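Local coordinates for 3-oxoacyl-[acyl-carrier-protein] synthase (Arabidopsis thaliana, PDB 2IX4) that catalyses the condensation steps of mitochondrial fatty acid synthesis, adding two carbons from malonyl-ACP to a growing acyl chain, and works as a homodimer, at the interface of chains A and B. Numbering follows the deposited sequence. Chains: chain A/B, 3-oxoacyl-[acyl-carrier-protein] synthase.

Contact 1: the interface of chains A and B. Residues chain A 124, 127, 213, 217; chain B 130, 149, 153-154.
The ring of B:Phe149 meets A:Leu213 at its far rim, where CZ stands 3.7 Å from the methyl CD2 of A:Leu213, while CE2 touches the branch carbon CG of the same leucine. This leucine sits below the ring plane and beyond its tip. On the opposite side, offset toward the rim, lies B:Ile153, its CD1 3.9 Å from CZ of B:Phe149. CD2 of the ring lies 3.9 Å from CA of A:Gly217. CA of B:Ile130, of the ring's own chain, lies in plane at an edge, and CG2 of B:Ile130 meets CD2 of A:Leu213 across the interface. With CG anti to the backbone N (chi1 171°), the ring reaches toward helix 212-220 of chain A. An alanine in place of B:Phe149 would probably open a gap against A:Leu213 and A:Gly217 and leave B:Ile153 without support on that side. B:Ile153 CD1 also meets A:Ile127 CD1 tip to tip at 4.0 Å, the side chains nearly perpendicular. CG1 of A:Ile124 packs against CD2 of B:Leu154, also at 4.0 Å. No polar pair spans the patch, so hydrophobic packing joins the subunits here. Because A:Ile124 belongs to the hexanoic acid pocket, the partner subunit probably backs part of the acyl-binding wall.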
# COMPACT_ATOMS: atom_id res chain seq x y z
N ILE A 124 -3.81 3.24 -7.23
CA ILE A 124 -3.07 2.92 -8.46
C ILE A 124 -1.92 3.89 -8.73
O ILE A 124 -0.92 3.51 -9.35
CB ILE A 124 -3.98 2.85 -9.72
CG1 ILE A 124 -5.36 2.27 -9.38
CG2 ILE A 124 -3.32 2.00 -10.80
CD1 ILE A 124 -6.40 2.43 -10.48
N ILE A 127 -1.15 6.44 -13.60
CA ILE A 127 -1.07 5.70 -14.86
C ILE A 127 -0.71 6.60 -16.05
O ILE A 127 0.04 6.19 -16.93
CB ILE A 127 -2.37 4.90 -15.15
CG1 ILE A 127 -2.59 3.82 -14.08
CG2 ILE A 127 -2.33 4.26 -16.54
CD1 ILE A 127 -3.75 2.86 -14.35
N LEU A 213 -5.97 4.99 -20.29
CA LEU A 213 -5.69 3.59 -19.98
C LEU A 213 -6.48 3.08 -18.77
O LEU A 213 -6.86 1.91 -18.74
CB LEU A 213 -4.19 3.36 -19.80
CG LEU A 213 -3.70 1.92 -19.91
CD1 LEU A 213 -4.25 1.23 -21.17
CD2 LEU A 213 -2.18 1.85 -19.87
N GLY A 217 -8.95 0.19 -19.20
CA GLY A 217 -8.65 -0.97 -18.36
C GLY A 217 -9.86 -1.45 -17.58
O GLY A 217 -10.19 -2.63 -17.62
N ILE B 130 1.90 -2.24 -17.95
CA ILE B 130 1.40 -0.90 -18.27
C ILE B 130 2.07 -0.37 -19.54
O ILE B 130 1.42 0.24 -20.38
CB ILE B 130 1.56 0.10 -17.09
CG1 ILE B 130 0.94 -0.47 -15.81
CG2 ILE B 130 0.91 1.45 -17.44
CD1 ILE B 130 1.38 0.21 -14.52
N PHE B 149 -5.83 -6.81 -17.26
CA PHE B 149 -4.90 -5.69 -17.12
C PHE B 149 -4.93 -5.06 -15.72
O PHE B 149 -3.89 -4.99 -15.06
CB PHE B 149 -5.13 -4.62 -18.20
CG PHE B 149 -4.35 -3.35 -17.98
CD1 PHE B 149 -2.97 -3.35 -18.05
CD2 PHE B 149 -5.01 -2.16 -17.69
CE1 PHE B 149 -2.24 -2.17 -17.84
CE2 PHE B 149 -4.30 -0.98 -17.48
CZ PHE B 149 -2.91 -0.99 -17.55
N ILE B 153 -1.91 -5.20 -12.35
CA ILE B 153 -1.06 -4.06 -12.00
C ILE B 153 -1.24 -3.55 -10.57
O ILE B 153 -0.46 -2.71 -10.11
CB ILE B 153 -1.20 -2.90 -13.03
CG1 ILE B 153 -2.59 -2.25 -12.95
CG2 ILE B 153 -0.90 -3.40 -14.44
CD1 ILE B 153 -2.68 -0.89 -13.62
N LEU B 154 -2.26 -4.05 -9.87
CA LEU B 154 -2.58 -3.57 -8.52
C LEU B 154 -1.64 -4.13 -7.46
O LEU B 154 -1.46 -5.35 -7.34
CB LEU B 154 -4.04 -3.89 -8.16
CG LEU B 154 -5.15 -3.20 -8.97
CD1 LEU B 154 -6.51 -3.76 -8.59
CD2 LEU B 154 -5.12 -1.69 -8.80

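Contact 2: the interface of chains A and B. Residues chain A 177, 184, 280-281, 420-422; chain B 156, 172-174.
B:Asn172 lies along the strand and loop ends of chain A, its side chain running beside A:Thr422. Its CB is 3.6 Å from the carbonyl O of A:Ser280 and also touches CA of A:Gly281. CG, anti to the backbone N (chi1 -179°), packs on CB of A:Thr422 at 3.7 Å. At the tip, OD1 is modelled 3.0 Å from the carbonyl O of A:Gly420. Two acceptors so close make this amide orientation doubtful; with the amide turned over, the nitrogen could donate to that carbonyl. Water 2 lies beside both oxygens and may bridge them.

The backbone carbonyl of B:Asn172 is gripped more clearly: OG1 of A:Thr422 donates to it at 2.6 Å, with a C=O...donor angle of 147° and the donor tilted 29° from the carbonyl plane. Water 1 joins this oxygen and the N of B:Asn172 to the carbonyl O of A:Ser280.

A:Thr177 lies just before the nucleophile A:Cys179, so this part of the homodimer interface sets strand 172-173 of chain B against that segment and probably steadies it. A:Thr177 packs its CA on CB of B:Asn156. Its methyl CG2 reaches the backbone of B:His173 and B:Ala174, and also lies 3.6 Å above the ring plane of A:His184, toward the rim. The side chains of A:His184 and B:His173 run past each other in opposite senses, ND1 of A:His184 lying in plane at the edge of B:His173, 3.9 Å from its CD2.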
# COMPACT_ATOMS: atom_id res chain seq x y z
N THR A 177 -5.02 -1.17 -0.73
CA THR A 177 -5.91 -2.32 -0.76
C THR A 177 -7.01 -2.09 -1.80
O THR A 177 -8.19 -2.36 -1.53
CB THR A 177 -6.55 -2.58 0.62
OG1 THR A 177 -7.05 -1.34 1.15
CG2 THR A 177 -5.52 -3.15 1.60
N HIS A 184 -8.60 1.16 5.00
CA HIS A 184 -7.46 0.52 5.66
C HIS A 184 -6.41 1.53 6.13
O HIS A 184 -5.80 1.35 7.18
CB HIS A 184 -6.80 -0.52 4.75
CG HIS A 184 -7.62 -1.75 4.55
ND1 HIS A 184 -7.61 -2.80 5.44
CD2 HIS A 184 -8.46 -2.11 3.55
CE1 HIS A 184 -8.42 -3.76 5.00
NE2 HIS A 184 -8.94 -3.36 3.86
N SER A 280 -11.63 -8.26 6.60
CA SER A 280 -11.78 -9.63 6.14
C SER A 280 -11.29 -9.79 4.71
O SER A 280 -10.93 -8.81 4.05
CB SER A 280 -13.24 -10.08 6.23
OG SER A 280 -14.02 -9.47 5.21
N GLY A 281 -11.27 -11.03 4.26
CA GLY A 281 -11.01 -11.37 2.87
C GLY A 281 -12.09 -12.31 2.36
O GLY A 281 -12.54 -13.20 3.09
N GLY A 420 -9.38 -8.33 -5.21
CA GLY A 420 -8.60 -9.25 -4.39
C GLY A 420 -9.42 -9.78 -3.23
O GLY A 420 -8.96 -10.64 -2.47
N GLY A 421 -10.64 -9.27 -3.09
CA GLY A 421 -11.56 -9.67 -2.03
C GLY A 421 -11.19 -9.08 -0.68
O GLY A 421 -11.42 -9.71 0.35
N THR A 422 -10.62 -7.88 -0.70
CA THR A 422 -10.19 -7.19 0.51
C THR A 422 -11.31 -6.30 1.05
O THR A 422 -11.81 -5.43 0.34
CB THR A 422 -8.88 -6.38 0.29
OG1 THR A 422 -8.56 -5.63 1.46
CG2 THR A 422 -8.99 -5.43 -0.91
N ASN B 156 -1.78 -4.58 -4.36
CA ASN B 156 -2.35 -5.36 -3.25
C ASN B 156 -2.69 -6.80 -3.61
O ASN B 156 -3.09 -7.58 -2.74
CB ASN B 156 -3.61 -4.67 -2.72
CG ASN B 156 -4.75 -4.68 -3.72
OD1 ASN B 156 -4.64 -4.12 -4.81
ND2 ASN B 156 -5.85 -5.33 -3.36
N ASN B 172 -7.31 -8.97 4.96
CA ASN B 172 -6.67 -9.00 3.64
C ASN B 172 -6.11 -7.61 3.37
O ASN B 172 -6.85 -6.66 3.11
CB ASN B 172 -7.72 -9.40 2.58
CG ASN B 172 -7.16 -9.49 1.16
OD1 ASN B 172 -7.86 -9.90 0.24
ND2 ASN B 172 -5.91 -9.10 0.98
N HIS B 173 -4.78 -7.49 3.44
CA HIS B 173 -4.14 -6.20 3.64
C HIS B 173 -2.83 -6.04 2.87
O HIS B 173 -2.22 -7.03 2.46
CB HIS B 173 -3.88 -6.03 5.14
CG HIS B 173 -3.25 -4.73 5.52
ND1 HIS B 173 -1.90 -4.61 5.80
CD2 HIS B 173 -3.78 -3.49 5.69
CE1 HIS B 173 -1.64 -3.35 6.13
NE2 HIS B 173 -2.76 -2.66 6.07
N ALA B 174 -2.42 -4.80 2.66
CA ALA B 174 -1.08 -4.50 2.15
C ALA B 174 -0.63 -3.12 2.61
O ALA B 174 -1.38 -2.15 2.48
CB ALA B 174 -1.03 -4.60 0.63
O HOH W 1 -9.09 -6.68 4.95
O HOH W 2 -9.55 -12.45 -0.26

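Contact 3: the interface of chains A and B. Residues chain A 216-218, 221, 419; chain B 145, 147, 149-151.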
# COMPACT_ATOMS: atom_id res chain seq x y z
N ALA A 216 -10.05 2.59 -20.14
CA ALA A 216 -9.99 1.41 -21.02
C ALA A 216 -9.77 0.12 -20.25
O ALA A 216 -10.34 -0.92 -20.60
CB ALA A 216 -8.91 1.58 -22.07
N GLY A 217 -8.95 0.19 -19.20
CA GLY A 217 -8.65 -0.97 -18.36
C GLY A 217 -9.86 -1.45 -17.58
O GLY A 217 -10.19 -2.63 -17.62
N PHE A 218 -10.52 -0.54 -16.88
CA PHE A 218 -11.75 -0.87 -16.15
C PHE A 218 -12.92 -1.26 -17.06
O PHE A 218 -13.77 -2.05 -16.67
CB PHE A 218 -12.16 0.27 -15.22
CG PHE A 218 -11.38 0.31 -13.93
CD1 PHE A 218 -11.54 -0.68 -12.96
CD2 PHE A 218 -10.49 1.35 -13.68
CE1 PHE A 218 -10.83 -0.63 -11.76
CE2 PHE A 218 -9.77 1.41 -12.48
CZ PHE A 218 -9.94 0.41 -11.53
N SER A 221 -12.36 -4.91 -17.93
CA SER A 221 -12.78 -5.73 -16.79
C SER A 221 -14.30 -5.82 -16.69
O SER A 221 -14.83 -6.57 -15.87
CB SER A 221 -12.21 -5.17 -15.49
OG SER A 221 -10.80 -5.34 -15.42
N PHE A 419 -10.77 -5.05 -5.09
CA PHE A 419 -10.29 -6.19 -5.87
C PHE A 419 -9.33 -7.02 -5.03
O PHE A 419 -8.57 -6.47 -4.22
CB PHE A 419 -9.58 -5.72 -7.15
CG PHE A 419 -10.51 -5.28 -8.26
CD1 PHE A 419 -10.00 -5.00 -9.52
CD2 PHE A 419 -11.89 -5.17 -8.06
CE1 PHE A 419 -10.83 -4.59 -10.56
CE2 PHE A 419 -12.73 -4.76 -9.09
CZ PHE A 419 -12.21 -4.48 -10.35
N LEU B 145 -6.20 -5.18 -25.68
CA LEU B 145 -6.04 -4.95 -24.25
C LEU B 145 -6.61 -6.12 -23.44
O LEU B 145 -7.75 -6.54 -23.65
CB LEU B 145 -6.68 -3.63 -23.81
CG LEU B 145 -6.47 -3.17 -22.35
CD1 LEU B 145 -5.01 -2.86 -22.06
CD2 LEU B 145 -7.34 -1.97 -22.03
N PRO B 147 -8.24 -8.36 -20.55
CA PRO B 147 -9.26 -8.20 -19.51
C PRO B 147 -8.69 -8.26 -18.10
O PRO B 147 -9.32 -7.79 -17.15
CB PRO B 147 -10.21 -9.38 -19.76
CG PRO B 147 -9.39 -10.38 -20.49
CD PRO B 147 -8.46 -9.59 -21.34
N PHE B 149 -5.83 -6.81 -17.26
CA PHE B 149 -4.90 -5.69 -17.12
C PHE B 149 -4.93 -5.06 -15.72
O PHE B 149 -3.89 -4.99 -15.06
CB PHE B 149 -5.13 -4.62 -18.20
CG PHE B 149 -4.35 -3.35 -17.98
CD1 PHE B 149 -2.97 -3.35 -18.05
CD2 PHE B 149 -5.01 -2.16 -17.69
CE1 PHE B 149 -2.24 -2.17 -17.84
CE2 PHE B 149 -4.30 -0.98 -17.48
CZ PHE B 149 -2.91 -0.99 -17.55
N ILE B 150 -6.11 -4.63 -15.27
CA ILE B 150 -6.23 -3.97 -13.96
C ILE B 150 -5.83 -4.88 -12.79
O ILE B 150 -4.99 -4.49 -11.99
CB ILE B 150 -7.64 -3.32 -13.74
CG1 ILE B 150 -7.90 -2.19 -14.75
CG2 ILE B 150 -7.81 -2.83 -12.29
CD1 ILE B 150 -6.92 -1.00 -14.68
N PRO B 151 -6.41 -6.10 -12.69
CA PRO B 151 -5.99 -7.04 -11.63
C PRO B 151 -4.48 -7.33 -11.60
O PRO B 151 -3.94 -7.60 -10.52
CB PRO B 151 -6.75 -8.32 -11.97
CG PRO B 151 -7.93 -7.87 -12.74
CD PRO B 151 -7.49 -6.68 -13.52
O HOH W 3 -8.61 -4.94 -16.81
O HOH W 4 -10.66 -8.16 -14.76
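A:Gly217, helical at phi -66° and psi -52°, brings its backbone against B:Ile150 of helix 149-153, with CG1 of B:Ile150 3.5 Å from C, the carbonyl carbon, of A:Gly217. The absence of a side chain on A:Gly217 lets B:Ile150 lie directly on the main chain. From there the isoleucine splits its branches: CG1, anti to its own carbonyl carbon, also stands 4.2 Å above the centre of the A:Phe218 ring, while CG2, anti to the backbone N, touches ring atoms of two phenylalanines. CE1 of A:Phe218 is 3.8 Å from CG2, and CE1 of A:Phe419 is 3.9 Å from it. Both rings line the hexanoic acid pocket, so B:Ile150 probably supports that wall from the partner subunit. At one flank, CD2 of B:Leu145 meets CB of A:Ala216 at 3.9 Å and approaches the same residue's carbonyl O. Water carries several of the polar links on the other flank. The hydroxyl OG of A:Ser221 donates a weak hydrogen bond, 3.3 Å, to the carbonyl O of B:Pro147, and water 4 connects the same two atoms. Water 3 joins A:Gly217 O, A:Ser221 OG and B:Pro147 O, and bonds to the backbone N of B:Ile150 at 3.0 Å in a nearly straight line, 175° at the hydrogen.

Contacts 1 and 3 are neighbours, their C-alpha centres about 7 Å apart, and share A:Gly217 and B:Phe149; both press helix 149-153 of chain B on helix 212-220 of chain A. Contact 2 lies about 18 Å from each, with its centre about 8 Å from the nucleophile A:Cys179, against about 12 Å for the other two. Between them, contacts 1 and 3 include the acyl-pocket residues A:Ile124, A:Phe218 and A:Phe419. Since the dimer is two-fold symmetric, every contact recurs with the chains exchanged, and dimerisation is likely to stabilise the surroundings of both active sites.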